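Local coordinates for protein 2-hydroxyethylphosphonate dioxygenase (Streptomyces viridochromogenes, PDB 4YAR) that catalyses the iron-dependent cleavage of 2-hydroxyethylphosphonate by dioxygen to hydroxymethylphosphonate and formate during biosynthesis of the antibiotic phosphinothricin tripeptide, at residues Asn356-Asp370 / Arg393-Ser407. The protein carries 1 engineered substitution. Numbering follows the deposited sequence.
Sequences NHYVVTEGRLTLEWD and RHRWHGTGTVLKFGS
Val359 and Leu403 exchange backbone hydrogen bonds (Leu403 N to Val359 O, 2.7 Å) where strand 356-362 pairs antiparallel with 400-407; Thr366 and His397 do the same for 365-370 and 394-397. A classic beta bulge interrupts the first pairing: Thr361 and Glu362 both face Thr401, whose O takes Thr361 N at 2.9 Å and Glu362 N only weakly. Segment 393-407 turns a corner at Gly398 and Thr399, beside Gly363 and Arg364, and Leu365 CD2 lies against Gly400 CA.

Between the two layers, Trp396 presents its NE1 edge to the face of Tyr358, over the ring centre, with the planes 75° apart. Leu367 and Val402 cover opposite faces of the indole. Tyr358 OH lies in the plane of the His394 imidazole, 2.7 Å from NE2, and accepts a hydrogen bond from Lys404 NZ, also at 2.7 Å; Asp352 is a second partner of this lysine.

On the other side of strand 394-397, the guanidinium of Arg395 bridges two carboxylates nearly in its own plane, NH1 to Glu368 OE1 and NH2 to Asp370 OD2, each 3.1 Å, while Asp349 takes NE.

The paired segments pass together from one antiparallel sheet to another around the aromatic cluster, consistent with a cupin-type beta-sandwich.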
ATOM      1  N   ASN A 356       0.723  -9.345  -2.095  1.00 16.58           N
ATOM      2  CA  ASN A 356       1.475  -9.902  -0.974  1.00 17.06           C
ATOM      3  C   ASN A 356       2.968  -9.965  -1.300  1.00 15.69           C
ATOM      4  O   ASN A 356       3.369 -10.302  -2.475  1.00 16.44           O
ATOM      5  CB  ASN A 356       1.071 -11.375  -0.678  1.00 18.40           C
ATOM      6  CG  ASN A 356      -0.370 -11.554  -0.189  1.00 21.96           C
ATOM      7  OD1 ASN A 356      -0.898 -10.786   0.573  1.00 25.01           O
ATOM      8  ND2 ASN A 356      -0.999 -12.669  -0.628  1.00 23.97           N
ATOM      9  N   HIS A 357       3.795  -9.795  -0.259  1.00 15.11           N
ATOM     10  CA  HIS A 357       5.188 -10.083  -0.340  1.00 14.85           C
ATOM     11  C   HIS A 357       5.552 -11.026   0.764  1.00 15.65           C
ATOM     12  O   HIS A 357       5.102 -10.796   1.969  1.00 15.07           O
ATOM     13  CB  HIS A 357       6.049  -8.792  -0.187  1.00 15.91           C
ATOM     14  CG  HIS A 357       5.827  -7.764  -1.240  1.00 15.06           C
ATOM     15  ND1 HIS A 357       6.704  -7.589  -2.290  1.00 17.70           N
ATOM     16  CD2 HIS A 357       4.886  -6.823  -1.392  1.00 16.01           C
ATOM     17  CE1 HIS A 357       6.328  -6.557  -3.002  1.00 15.21           C
ATOM     18  NE2 HIS A 357       5.217  -6.106  -2.509  1.00 17.35           N
ATOM     19  N   TYR A 358       6.174 -12.159   0.413  1.00 14.05           N
ATOM     20  CA  TYR A 358       6.471 -13.150   1.411  1.00 14.47           C
ATOM     21  C   TYR A 358       7.976 -13.344   1.562  1.00 15.29           C
ATOM     22  O   TYR A 358       8.694 -13.359   0.550  1.00 16.16           O
ATOM     23  CB  TYR A 358       5.926 -14.555   1.011  1.00 14.77           C
ATOM     24  CG  TYR A 358       4.429 -14.751   1.048  1.00 14.98           C
ATOM     25  CD1 TYR A 358       3.761 -14.999   2.227  1.00 14.64           C
ATOM     26  CD2 TYR A 358       3.689 -14.660  -0.104  1.00 14.70           C
ATOM     27  CE1 TYR A 358       2.423 -15.229   2.247  1.00 15.07           C
ATOM     28  CE2 TYR A 358       2.338 -14.870  -0.109  1.00 16.68           C
ATOM     29  CZ  TYR A 358       1.687 -15.157   1.082  1.00 16.79           C
ATOM     30  OH  TYR A 358       0.329 -15.365   1.119  1.00 18.67           O
ATOM     31  N   VAL A 359       8.430 -13.580   2.779  1.00 15.22           N
ATOM     32  CA  VAL A 359       9.826 -14.043   3.034  1.00 15.63           C
ATOM     33  C   VAL A 359       9.898 -15.199   3.985  1.00 14.32           C
ATOM     34  O   VAL A 359       9.255 -15.209   5.097  1.00 15.74           O
ATOM     35  CB  VAL A 359      10.772 -12.899   3.455  1.00 17.71           C
ATOM     36  CG1 VAL A 359      10.327 -12.276   4.759  1.00 18.49           C
ATOM     37  CG2 VAL A 359      12.239 -13.400   3.539  1.00 17.97           C
ATOM     38  N   VAL A 360      10.615 -16.226   3.555  1.00 16.17           N
ATOM     39  CA  VAL A 360      10.745 -17.457   4.317  1.00 18.41           C
ATOM     40  C   VAL A 360      11.802 -17.242   5.411  1.00 16.75           C
ATOM     41  O   VAL A 360      12.887 -16.756   5.136  1.00 18.47           O
ATOM     42  CB  VAL A 360      11.212 -18.651   3.439  1.00 18.83           C
ATOM     43  CG1 VAL A 360      11.359 -19.875   4.284  1.00 20.83           C
ATOM     44  CG2 VAL A 360      10.266 -18.936   2.310  1.00 21.31           C
ATOM     45  N   THR A 361      11.463 -17.600   6.626  1.00 17.74           N
ATOM     46  CA  THR A 361      12.372 -17.503   7.769  1.00 20.20           C
ATOM     47  C   THR A 361      12.794 -18.838   8.343  1.00 18.91           C
ATOM     48  O   THR A 361      13.839 -18.894   8.996  1.00 21.82           O
ATOM     49  CB  THR A 361      11.829 -16.686   8.892  1.00 20.54           C
ATOM     50  OG1 THR A 361      10.632 -17.268   9.390  1.00 24.98           O
ATOM     51  CG2 THR A 361      11.535 -15.233   8.431  1.00 23.71           C
ATOM     52  N   GLU A 362      12.133 -19.903   7.968  1.00 20.08           N
ATOM     53  CA  GLU A 362      12.515 -21.248   8.389  1.00 20.67           C
ATOM     54  C   GLU A 362      11.946 -22.273   7.457  1.00 22.01           C
ATOM     55  O   GLU A 362      10.772 -22.222   7.101  1.00 21.53           O
ATOM     56  CB  GLU A 362      11.994 -21.550   9.768  1.00 22.97           C
ATOM     57  CG  GLU A 362      12.741 -22.668  10.475  1.00 26.63           C
ATOM     58  CD  GLU A 362      11.989 -23.067  11.720  1.00 32.98           C
ATOM     59  OE1 GLU A 362      12.168 -22.368  12.748  1.00 39.18           O
ATOM     60  OE2 GLU A 362      11.201 -24.031  11.648  1.00 34.89           O
ATOM     61  N   GLY A 363      12.769 -23.273   7.118  1.00 23.97           N
ATOM     62  CA  GLY A 363      12.283 -24.431   6.381  1.00 23.83           C
ATOM     63  C   GLY A 363      12.495 -24.316   4.891  1.00 27.29           C
ATOM     64  O   GLY A 363      12.855 -23.238   4.317  1.00 28.83           O
ATOM     65  N   ARG A 364      12.280 -25.424   4.208  1.00 27.67           N
ATOM     66  CA  ARG A 364      12.313 -25.414   2.732  1.00 27.12           C
ATOM     67  C   ARG A 364      10.832 -25.541   2.414  1.00 28.25           C
ATOM     68  O   ARG A 364      10.247 -26.635   2.598  1.00 23.44           O
ATOM     69  CB  ARG A 364      13.110 -26.582   2.097  1.00 31.54           C
ATOM     70  CG  ARG A 364      13.059 -26.544   0.575  1.00 39.63           C
ATOM     71  CD  ARG A 364      13.920 -27.558  -0.166  1.00 44.18           C
ATOM     72  NE  ARG A 364      15.348 -27.317  -0.033  1.00 53.04           N
ATOM     73  CZ  ARG A 364      16.213 -28.106   0.613  1.00 52.37           C
ATOM     74  NH1 ARG A 364      15.816 -29.225   1.219  1.00 48.05           N
ATOM     75  NH2 ARG A 364      17.504 -27.779   0.631  1.00 53.15           N
ATOM     76  N   LEU A 365      10.239 -24.408   2.033  1.00 24.59           N
ATOM     77  CA  LEU A 365       8.809 -24.280   1.750  1.00 26.34           C
ATOM     78  C   LEU A 365       8.516 -24.250   0.254  1.00 23.83           C
ATOM     79  O   LEU A 365       9.344 -23.803  -0.582  1.00 24.32           O
ATOM     80  CB  LEU A 365       8.214 -23.029   2.421  1.00 27.14           C
ATOM     81  CG  LEU A 365       8.322 -22.883   3.964  1.00 27.22           C
ATOM     82  CD1 LEU A 365       7.604 -21.622   4.500  1.00 27.72           C
ATOM     83  CD2 LEU A 365       7.774 -24.137   4.637  1.00 29.31           C
ATOM     84  N   THR A 366       7.323 -24.748  -0.063  1.00 22.82           N
ATOM     85  CA  THR A 366       6.845 -24.751  -1.403  1.00 22.79           C
ATOM     86  C   THR A 366       5.647 -23.817  -1.571  1.00 20.97           C
ATOM     87  O   THR A 366       4.681 -23.906  -0.845  1.00 21.07           O
ATOM     88  CB  THR A 366       6.544 -26.185  -1.918  1.00 26.94           C
ATOM     89  OG1 THR A 366       7.776 -26.903  -2.021  1.00 27.74           O
ATOM     90  CG2 THR A 366       5.945 -26.095  -3.284  1.00 26.59           C
ATOM     91  N   LEU A 367       5.804 -22.878  -2.473  1.00 19.25           N
ATOM     92  CA  LEU A 367       4.722 -21.944  -2.842  1.00 17.54           C
ATOM     93  C   LEU A 367       4.109 -22.482  -4.135  1.00 17.64           C
ATOM     94  O   LEU A 367       4.810 -22.604  -5.119  1.00 19.33           O
ATOM     95  CB  LEU A 367       5.217 -20.521  -3.004  1.00 18.47           C
ATOM     96  CG  LEU A 367       4.242 -19.488  -3.655  1.00 19.05           C
ATOM     97  CD1 LEU A 367       3.075 -19.166  -2.765  1.00 20.63           C
ATOM     98  CD2 LEU A 367       4.992 -18.185  -3.931  1.00 20.13           C
ATOM     99  N   GLU A 368       2.830 -22.751  -4.113  1.00 21.37           N
ATOM    100  CA  GLU A 368       2.067 -23.112  -5.324  1.00 21.20           C
ATOM    101  C   GLU A 368       1.120 -22.016  -5.755  1.00 19.78           C
ATOM    102  O   GLU A 368       0.533 -21.388  -4.876  1.00 21.07           O
ATOM    103  CB  GLU A 368       1.233 -24.331  -5.041  1.00 23.08           C
ATOM    104  CG  GLU A 368       2.078 -25.493  -4.635  1.00 25.24           C
ATOM    105  CD  GLU A 368       1.238 -26.700  -4.461  1.00 27.55           C
ATOM    106  OE1 GLU A 368      -0.034 -26.539  -4.258  1.00 25.91           O
ATOM    107  OE2 GLU A 368       1.882 -27.791  -4.476  1.00 32.97           O
ATOM    108  N   TRP A 369       0.934 -21.889  -7.060  1.00 18.52           N
ATOM    109  CA  TRP A 369      -0.044 -20.924  -7.605  1.00 19.25           C
ATOM    110  C   TRP A 369      -0.695 -21.433  -8.908  1.00 21.87           C
ATOM    111  O   TRP A 369      -0.185 -22.369  -9.557  1.00 24.64           O
ATOM    112  CB  TRP A 369       0.572 -19.536  -7.765  1.00 18.51           C
ATOM    113  CG  TRP A 369       1.601 -19.364  -8.812  1.00 19.69           C
ATOM    114  CD1 TRP A 369       1.428 -18.760 -10.056  1.00 18.80           C
ATOM    115  CD2 TRP A 369       2.989 -19.612  -8.696  1.00 19.96           C
ATOM    116  NE1 TRP A 369       2.591 -18.718 -10.725  1.00 19.76           N
ATOM    117  CE2 TRP A 369       3.580 -19.223  -9.914  1.00 21.09           C
ATOM    118  CE3 TRP A 369       3.804 -20.116  -7.672  1.00 20.02           C
ATOM    119  CZ2 TRP A 369       4.933 -19.356 -10.159  1.00 21.20           C
ATOM    120  CZ3 TRP A 369       5.122 -20.295  -7.930  1.00 20.29           C
ATOM    121  CH2 TRP A 369       5.691 -19.886  -9.183  1.00 21.05           C
ATOM    122  N   ASP A 370      -1.758 -20.739  -9.302  1.00 21.22           N
ATOM    123  CA  ASP A 370      -2.476 -21.055 -10.527  1.00 25.00           C
ATOM    124  C   ASP A 370      -2.315 -19.824 -11.432  1.00 25.14           C
ATOM    125  O   ASP A 370      -2.683 -18.683 -11.091  1.00 27.97           O
ATOM    126  CB  ASP A 370      -3.896 -21.487 -10.168  1.00 29.57           C
ATOM    127  CG  ASP A 370      -3.899 -22.777  -9.384  1.00 30.59           C
ATOM    128  OD1 ASP A 370      -3.488 -23.819  -9.951  1.00 29.28           O
ATOM    129  OD2 ASP A 370      -4.276 -22.761  -8.197  1.00 37.36           O
ATOM    130  N   ARG A 393      -4.508 -16.929  -6.625  1.00 18.96           N
ATOM    131  CA  ARG A 393      -4.793 -18.009  -5.684  1.00 24.28           C
ATOM    132  C   ARG A 393      -3.495 -18.829  -5.543  1.00 17.42           C
ATOM    133  O   ARG A 393      -2.815 -19.127  -6.492  1.00 20.19           O
ATOM    134  CB  ARG A 393      -5.999 -18.853  -6.157  1.00 27.90           C
ATOM    135  CG  ARG A 393      -6.383 -20.089  -5.352  1.00 33.38           C
ATOM    136  CD  ARG A 393      -7.108 -21.077  -6.281  1.00 39.94           C
ATOM    137  NE  ARG A 393      -8.531 -20.773  -6.382  1.00 40.90           N
ATOM    138  CZ  ARG A 393      -9.332 -21.141  -7.397  1.00 53.33           C
ATOM    139  NH1 ARG A 393      -8.869 -21.834  -8.455  1.00 53.63           N
ATOM    140  NH2 ARG A 393     -10.626 -20.802  -7.376  1.00 48.88           N
ATOM    141  N   HIS A 394      -3.152 -19.069  -4.322  1.00 17.27           N
ATOM    142  CA  HIS A 394      -1.855 -19.712  -3.969  1.00 18.80           C
ATOM    143  C   HIS A 394      -1.954 -20.385  -2.618  1.00 18.06           C
ATOM    144  O   HIS A 394      -2.950 -20.279  -1.859  1.00 18.50           O
ATOM    145  CB  HIS A 394      -0.688 -18.664  -4.011  1.00 19.43           C
ATOM    146  CG  HIS A 394      -0.813 -17.570  -2.992  1.00 17.78           C
ATOM    147  ND1 HIS A 394      -1.729 -16.545  -3.086  1.00 17.67           N
ATOM    148  CD2 HIS A 394      -0.133 -17.361  -1.838  1.00 16.23           C
ATOM    149  CE1 HIS A 394      -1.592 -15.732  -2.058  1.00 16.99           C
ATOM    150  NE2 HIS A 394      -0.634 -16.214  -1.279  1.00 18.98           N
ATOM    151  N   ARG A 395      -0.935 -21.181  -2.323  1.00 20.70           N
ATOM    152  CA  ARG A 395      -0.880 -21.888  -1.064  1.00 22.44           C
ATOM    153  C   ARG A 395       0.593 -22.250  -0.797  1.00 20.74           C
ATOM    154  O   ARG A 395       1.420 -22.244  -1.685  1.00 19.56           O
ATOM    155  CB  ARG A 395      -1.745 -23.155  -1.130  1.00 25.29           C
ATOM    156  CG  ARG A 395      -1.256 -24.086  -2.191  1.00 28.03           C
ATOM    157  CD  ARG A 395      -2.315 -25.125  -2.491  1.00 31.38           C
ATOM    158  NE  ARG A 395      -3.376 -24.553  -3.313  1.00 31.95           N
ATOM    159  CZ  ARG A 395      -3.295 -24.301  -4.608  1.00 32.67           C
ATOM    160  NH1 ARG A 395      -2.232 -24.634  -5.282  1.00 34.44           N
ATOM    161  NH2 ARG A 395      -4.333 -23.739  -5.247  1.00 33.85           N
ATOM    162  N   TRP A 396       0.884 -22.478   0.463  1.00 22.64           N
ATOM    163  CA  TRP A 396       2.225 -22.946   0.921  1.00 21.68           C
ATOM    164  C   TRP A 396       2.104 -24.399   1.453  1.00 23.66           C
ATOM    165  O   TRP A 396       1.138 -24.701   2.182  1.00 23.48           O
ATOM    166  CB  TRP A 396       2.772 -22.072   2.004  1.00 24.11           C
ATOM    167  CG  TRP A 396       3.146 -20.699   1.616  1.00 19.84           C
ATOM    168  CD1 TRP A 396       2.350 -19.612   1.700  1.00 24.31           C
ATOM    169  CD2 TRP A 396       4.420 -20.234   1.124  1.00 22.54           C
ATOM    170  NE1 TRP A 396       3.036 -18.488   1.252  1.00 23.78           N
ATOM    171  CE2 TRP A 396       4.302 -18.843   0.894  1.00 22.63           C
ATOM    172  CE3 TRP A 396       5.639 -20.846   0.821  1.00 20.47           C
ATOM    173  CZ2 TRP A 396       5.353 -18.086   0.397  1.00 20.78           C
ATOM    174  CZ3 TRP A 396       6.658 -20.103   0.317  1.00 21.67           C
ATOM    175  CH2 TRP A 396       6.538 -18.718   0.147  1.00 21.66           C
ATOM    176  N   HIS A 397       3.093 -25.236   1.118  1.00 24.95           N
ATOM    177  CA  HIS A 397       3.259 -26.609   1.693  1.00 28.43           C
ATOM    178  C   HIS A 397       4.670 -26.692   2.317  1.00 25.99           C
ATOM    179  O   HIS A 397       5.568 -25.927   1.952  1.00 24.17           O
ATOM    180  CB  HIS A 397       3.179 -27.804   0.655  1.00 31.47           C
ATOM    181  CG  HIS A 397       1.957 -27.818  -0.228  1.00 36.14           C
ATOM    182  ND1 HIS A 397       0.668 -27.607   0.240  1.00 39.61           N
ATOM    183  CD2 HIS A 397       1.830 -28.066  -1.551  1.00 38.44           C
ATOM    184  CE1 HIS A 397      -0.195 -27.673  -0.772  1.00 32.55           C
ATOM    185  NE2 HIS A 397       0.491 -27.956  -1.862  1.00 36.91           N
ATOM    186  N   GLY A 398       4.868 -27.674   3.212  1.00 28.00           N
ATOM    187  CA  GLY A 398       6.154 -27.829   3.924  1.00 26.33           C
ATOM    188  C   GLY A 398       6.030 -27.554   5.403  1.00 24.79           C
ATOM    189  O   GLY A 398       4.932 -27.519   5.944  1.00 26.77           O
ATOM    190  N   THR A 399       7.177 -27.486   6.093  1.00 24.70           N
ATOM    191  CA  THR A 399       7.230 -27.271   7.490  1.00 26.58           C
ATOM    192  C   THR A 399       8.240 -26.156   7.702  1.00 25.01           C
ATOM    193  O   THR A 399       9.417 -26.298   7.447  1.00 22.61           O
ATOM    194  CB  THR A 399       7.686 -28.567   8.209  1.00 30.44           C
ATOM    195  OG1 THR A 399       6.640 -29.529   8.029  1.00 32.95           O
ATOM    196  CG2 THR A 399       7.885 -28.338   9.711  1.00 33.01           C
ATOM    197  N   GLY A 400       7.729 -25.030   8.147  1.00 24.78           N
ATOM    198  CA  GLY A 400       8.513 -23.833   8.140  1.00 23.62           C
ATOM    199  C   GLY A 400       7.659 -22.637   8.468  1.00 20.25           C
ATOM    200  O   GLY A 400       6.553 -22.748   9.056  1.00 20.63           O
ATOM    201  N   THR A 401       8.265 -21.492   8.248  1.00 20.19           N
ATOM    202  CA  THR A 401       7.717 -20.205   8.660  1.00 19.81           C
ATOM    203  C   THR A 401       7.958 -19.225   7.551  1.00 19.02           C
ATOM    204  O   THR A 401       9.036 -19.163   6.924  1.00 16.51           O
ATOM    205  CB  THR A 401       8.400 -19.650   9.943  1.00 24.15           C
ATOM    206  OG1 THR A 401       8.324 -20.620  10.957  1.00 24.70           O
ATOM    207  CG2 THR A 401       7.660 -18.369  10.479  1.00 28.44           C
ATOM    208  N   VAL A 402       6.948 -18.399   7.346  1.00 17.89           N
ATOM    209  CA  VAL A 402       7.069 -17.369   6.378  1.00 17.77           C
ATOM    210  C   VAL A 402       6.470 -16.085   6.930  1.00 16.77           C
ATOM    211  O   VAL A 402       5.441 -16.136   7.631  1.00 20.77           O
ATOM    212  CB  VAL A 402       6.432 -17.826   5.043  1.00 18.37           C
ATOM    213  CG1 VAL A 402       4.919 -17.964   5.158  1.00 19.84           C
ATOM    214  CG2 VAL A 402       6.732 -16.850   3.926  1.00 21.47           C
ATOM    215  N   LEU A 403       7.054 -14.952   6.568  1.00 16.07           N
ATOM    216  CA  LEU A 403       6.423 -13.648   6.923  1.00 16.86           C
ATOM    217  C   LEU A 403       5.604 -13.184   5.718  1.00 17.31           C
ATOM    218  O   LEU A 403       6.048 -13.345   4.582  1.00 16.82           O
ATOM    219  CB  LEU A 403       7.510 -12.626   7.249  1.00 18.95           C
ATOM    220  CG  LEU A 403       8.512 -12.898   8.381  1.00 22.74           C
ATOM    221  CD1 LEU A 403       9.279 -11.671   8.814  1.00 25.87           C
ATOM    222  CD2 LEU A 403       7.823 -13.529   9.540  1.00 21.01           C
ATOM    223  N   LYS A 404       4.372 -12.722   5.992  1.00 15.33           N
ATOM    224  CA  LYS A 404       3.446 -12.293   4.981  1.00 16.57           C
ATOM    225  C   LYS A 404       3.197 -10.802   5.150  1.00 15.72           C
ATOM    226  O   LYS A 404       2.606 -10.346   6.163  1.00 19.92           O
ATOM    227  CB  LYS A 404       2.138 -13.034   5.077  1.00 19.30           C
ATOM    228  CG  LYS A 404       1.054 -12.474   4.184  1.00 19.66           C
ATOM    229  CD  LYS A 404      -0.099 -13.450   4.212  1.00 21.93           C
ATOM    230  CE  LYS A 404      -1.231 -13.011   3.302  1.00 26.99           C
ATOM    231  NZ  LYS A 404      -1.643 -14.182   2.558  1.00 27.39           N
ATOM    232  N   PHE A 405       3.558 -10.049   4.152  1.00 16.47           N
ATOM    233  CA  PHE A 405       3.316  -8.586   4.149  1.00 13.52           C
ATOM    234  C   PHE A 405       2.300  -8.290   3.073  1.00 15.82           C
ATOM    235  O   PHE A 405       2.228  -8.959   2.023  1.00 19.97           O
ATOM    236  CB  PHE A 405       4.611  -7.777   3.927  1.00 14.95           C
ATOM    237  CG  PHE A 405       5.675  -7.985   4.958  1.00 15.59           C
ATOM    238  CD1 PHE A 405       5.656  -7.251   6.157  1.00 16.48           C
ATOM    239  CD2 PHE A 405       6.644  -8.940   4.793  1.00 15.31           C
ATOM    240  CE1 PHE A 405       6.665  -7.404   7.112  1.00 16.24           C
ATOM    241  CE2 PHE A 405       7.659  -9.090   5.733  1.00 16.21           C
ATOM    242  CZ  PHE A 405       7.649  -8.345   6.904  1.00 15.49           C
ATOM    243  N   GLY A 406       1.574  -7.182   3.234  1.00 14.11           N
ATOM    244  CA  GLY A 406       0.647  -6.785   2.269  1.00 15.87           C
ATOM    245  C   GLY A 406       0.590  -5.292   2.077  1.00 15.27           C
ATOM    246  O   GLY A 406       0.692  -4.515   2.980  1.00 16.68           O
ATOM    247  N   SER A 407       0.437  -4.922   0.815  1.00 18.06           N
ATOM    248  CA  SER A 407       0.310  -3.520   0.423  1.00 18.87           C
ATOM    249  C   SER A 407      -0.452  -3.442  -0.902  1.00 18.84           C
ATOM    250  O   SER A 407      -0.794  -4.472  -1.482  1.00 18.13           O
ATOM    251  CB  SER A 407       1.688  -2.886   0.263  1.00 20.03           C
ATOM    252  OG  SER A 407       2.565  -3.609  -0.620  1.00 20.97           O
TER
HETATM  253  O   HOH W   1      10.401 -20.356  12.709  1.00 31.97           O
HETATM  254  O   HOH W   2       9.344 -28.358   4.614  1.00 29.18           O